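Local structure of SufE-like protein 1, chloroplastic/mitochondrial (4PUI) at residues 4-9 and 76-81. The protein activates a chloroplast cysteine desulfurase and takes part in mobilising sulfur from cysteine for iron-sulfur clusters in chloroplasts and mitochondria, and carries the BolA domain described here. Residues are numbered along the deposited sequence; the frame is centred on the assembly and turned at random.
Sequences GSRGMR and QDELKS
The guanidinium of R9 and the carboxylate of E78 lie nearly coplanar and meet edge to edge, while S5 O and R6 CA sit over one face of the R9 group, toward its rim; at the edge of the R6 guanidinium, in its plane, lie E78 CD and a water. R9 makes a side-on, two-nitrogen salt bridge: R9 NE reaches E78 OE2 at 2.8 Å, R9 NH2 reaches E78 OE1 at 3.0 Å, and both oxygens use their syn lone pairs in almost straight bonds. R6 comes to the same carboxylate differently, its plane turned 72° from it. R6 NE donates to E78 OE1 at 2.8 Å, on the anti side of the oxygen and 32° out of the carboxylate plane. With CG anti to the backbone N (chi1 166°) and a bend at chi3, the R6 chain runs past E78, so that NH2 also makes a weak bond to S81 O. The water accepts from R6 NH2 and donates to E78 OE1. R6 NH1 is held by E47 O, and the side chains of R6 and E78 also touch the loop at L83. Within the BolA domain the network joins the start of helix 5-18 to the short helix 76-79 and the turn after it. Two arginines on one carboxylate, with OE1 shared between them, would be expected to favour the ionised form of E78, and the two-nitrogen hold of R9 restrains its rotation.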
ATOM      1  N   GLY A   4      -9.429   0.479   9.727  1.00 28.08           N
ATOM      2  CA  GLY A   4      -8.994   0.611  11.100  1.00 25.03           C
ATOM      3  C   GLY A   4      -7.821   1.568  11.180  1.00 24.06           C
ATOM      4  O   GLY A   4      -7.444   2.198  10.197  1.00 22.03           O
ATOM      5  N   SER A   5      -7.232   1.685  12.361  1.00 21.52           N
ATOM      6  CA  SER A   5      -6.156   2.653  12.565  1.00 21.59           C
ATOM      7  C   SER A   5      -4.932   2.458  11.664  1.00 19.46           C
ATOM      8  O   SER A   5      -4.401   3.433  11.137  1.00 18.48           O
ATOM      9  CB  SER A   5      -5.742   2.661  14.035  1.00 28.04           C
ATOM     10  OG  SER A   5      -5.398   1.354  14.451  1.00 32.37           O
ATOM     11  N   ARG A   6      -4.478   1.218  11.484  1.00 19.90           N
ATOM     12  CA  ARG A   6      -3.339   0.963  10.593  1.00 17.74           C
ATOM     13  C   ARG A   6      -3.693   1.293   9.141  1.00 17.37           C
ATOM     14  O   ARG A   6      -2.906   1.928   8.444  1.00 17.33           O
ATOM     15  CB  ARG A   6      -2.847  -0.493  10.659  1.00 19.12           C
ATOM     16  CG  ARG A   6      -1.909  -0.856   9.504  1.00 19.22           C
ATOM     17  CD  ARG A   6      -1.157  -2.178   9.720  1.00 19.69           C
ATOM     18  NE  ARG A   6      -0.270  -2.065  10.866  1.00 19.19           N
ATOM     19  CZ  ARG A   6      -0.274  -2.875  11.916  1.00 21.46           C
ATOM     20  NH1 ARG A   6      -1.105  -3.907  11.971  1.00 22.10           N
ATOM     21  NH2 ARG A   6       0.572  -2.656  12.914  1.00 21.27           N
ATOM     22  N   GLY A   7      -4.861   0.846   8.689  1.00 18.84           N
ATOM     23  CA  GLY A   7      -5.310   1.135   7.329  1.00 17.82           C
ATOM     24  C   GLY A   7      -5.295   2.632   7.051  1.00 20.52           C
ATOM     25  O   GLY A   7      -4.873   3.077   5.985  1.00 17.96           O
ATOM     26  N   MET A   8      -5.766   3.411   8.019  1.00 18.97           N
ATOM     27  CA  MET A   8      -5.794   4.863   7.879  1.00 21.46           C
ATOM     28  C   MET A   8      -4.380   5.433   7.793  1.00 20.89           C
ATOM     29  O   MET A   8      -4.110   6.324   6.978  1.00 20.72           O
ATOM     30  CB  MET A   8      -6.584   5.508   9.024  1.00 28.05           C
ATOM     31  CG  MET A   8      -8.068   5.215   8.970  1.00 30.68           C
ATOM     32  SD  MET A   8      -8.774   5.673   7.360  1.00 49.46           S
ATOM     33  CE  MET A   8      -8.904   7.450   7.520  1.00 56.64           C
ATOM     34  N   ARG A   9      -3.474   4.915   8.623  1.00 17.69           N
ATOM     35  CA  ARG A   9      -2.079   5.347   8.552  1.00 16.04           C
ATOM     36  C   ARG A   9      -1.438   5.024   7.205  1.00 19.31           C
ATOM     37  O   ARG A   9      -0.677   5.842   6.670  1.00 17.35           O
ATOM     38  CB  ARG A   9      -1.233   4.711   9.667  1.00 16.98           C
ATOM     39  CG  ARG A   9      -1.509   5.249  11.034  1.00 19.24           C
ATOM     40  CD  ARG A   9      -0.421   4.821  12.023  1.00 20.64           C
ATOM     41  NE  ARG A   9      -0.241   3.375  12.087  1.00 19.34           N
ATOM     42  CZ  ARG A   9      -0.847   2.587  12.967  1.00 18.84           C
ATOM     43  NH1 ARG A   9      -1.685   3.103  13.845  1.00 22.32           N
ATOM     44  NH2 ARG A   9      -0.623   1.279  12.965  1.00 19.71           N
ATOM     45  N   GLN A  76       7.559   0.480   6.141  1.00 18.12           N
ATOM     46  CA  GLN A  76       8.346  -0.486   6.895  1.00 18.00           C
ATOM     47  C   GLN A  76       8.012  -0.474   8.377  1.00 19.32           C
ATOM     48  O   GLN A  76       8.082  -1.507   9.028  1.00 21.59           O
ATOM     49  CB  GLN A  76       9.847  -0.279   6.681  1.00 20.09           C
ATOM     50  CG  GLN A  76      10.373   1.039   7.167  1.00 22.50           C
ATOM     51  CD  GLN A  76      11.863   1.164   6.934  1.00 28.57           C
ATOM     52  OE1 GLN A  76      12.680   0.637   7.702  1.00 28.91           O
ATOM     53  NE2 GLN A  76      12.230   1.858   5.868  1.00 24.62           N
ATOM     54  N   ASP A  77       7.612   0.676   8.907  1.00 19.50           N
ATOM     55  CA  ASP A  77       7.331   0.729  10.347  1.00 23.11           C
ATOM     56  C   ASP A  77       6.101  -0.103  10.698  1.00 22.23           C
ATOM     57  O   ASP A  77       6.030  -0.677  11.777  1.00 22.82           O
ATOM     58  CB  ASP A  77       7.189   2.167  10.826  1.00 30.44           C
ATOM     59  CG  ASP A  77       8.530   2.861  10.949  1.00 34.30           C
ATOM     60  OD1 ASP A  77       9.531   2.166  11.230  1.00 40.50           O
ATOM     61  OD2 ASP A  77       8.586   4.091  10.754  1.00 37.87           O
ATOM     62  N   GLU A  78       5.155  -0.192   9.769  1.00 19.34           N
ATOM     63  CA  GLU A  78       3.986  -1.056   9.956  1.00 19.57           C
ATOM     64  C   GLU A  78       4.402  -2.516   9.875  1.00 20.71           C
ATOM     65  O   GLU A  78       3.964  -3.347  10.675  1.00 20.90           O
ATOM     66  CB  GLU A  78       2.914  -0.769   8.896  1.00 18.49           C
ATOM     67  CG  GLU A  78       2.468   0.695   8.817  1.00 18.15           C
ATOM     68  CD  GLU A  78       1.703   1.152  10.039  1.00 20.04           C
ATOM     69  OE1 GLU A  78       1.288   0.299  10.848  1.00 21.03           O
ATOM     70  OE2 GLU A  78       1.502   2.378  10.182  1.00 21.03           O
ATOM     71  N   LEU A  79       5.265  -2.824   8.912  1.00 24.79           N
ATOM     72  CA  LEU A  79       5.725  -4.194   8.708  1.00 23.47           C
ATOM     73  C   LEU A  79       6.494  -4.714   9.918  1.00 24.94           C
ATOM     74  O   LEU A  79       6.515  -5.917  10.166  1.00 29.16           O
ATOM     75  CB  LEU A  79       6.601  -4.287   7.463  1.00 24.70           C
ATOM     76  CG  LEU A  79       5.855  -4.041   6.160  1.00 22.19           C
ATOM     77  CD1 LEU A  79       6.843  -3.736   5.061  1.00 23.53           C
ATOM     78  CD2 LEU A  79       4.990  -5.241   5.790  1.00 24.42           C
ATOM     79  N   LYS A  80       7.116  -3.799  10.656  1.00 23.23           N
ATOM     80  CA  LYS A  80       7.868  -4.137  11.870  1.00 26.87           C
ATOM     81  C   LYS A  80       7.012  -4.103  13.136  1.00 31.66           C
ATOM     82  O   LYS A  80       7.558  -4.112  14.245  1.00 33.82           O
ATOM     83  CB  LYS A  80       9.031  -3.161  12.060  1.00 33.12           C
ATOM     84  CG  LYS A  80      10.098  -3.183  10.974  1.00 32.75           C
ATOM     85  CD  LYS A  80      10.977  -1.947  11.112  1.00 33.71           C
ATOM     86  CE  LYS A  80      12.043  -1.864  10.032  1.00 36.43           C
ATOM     87  NZ  LYS A  80      12.839  -0.603  10.152  1.00 38.47           N
ATOM     88  N   SER A  81       5.688  -4.044  12.997  1.00 23.83           N
ATOM     89  CA  SER A  81       4.836  -3.923  14.184  1.00 23.84           C
ATOM     90  C   SER A  81       3.411  -4.432  14.003  1.00 21.24           C
ATOM     91  O   SER A  81       2.470  -3.890  14.597  1.00 22.31           O
ATOM     92  CB  SER A  81       4.813  -2.480  14.707  1.00 27.03           C
ATOM     93  OG  SER A  81       4.354  -1.574  13.719  1.00 28.44           O
TER
HETATM   94  O   HOH W   1       2.242  -0.391  13.638  1.00 29.95           O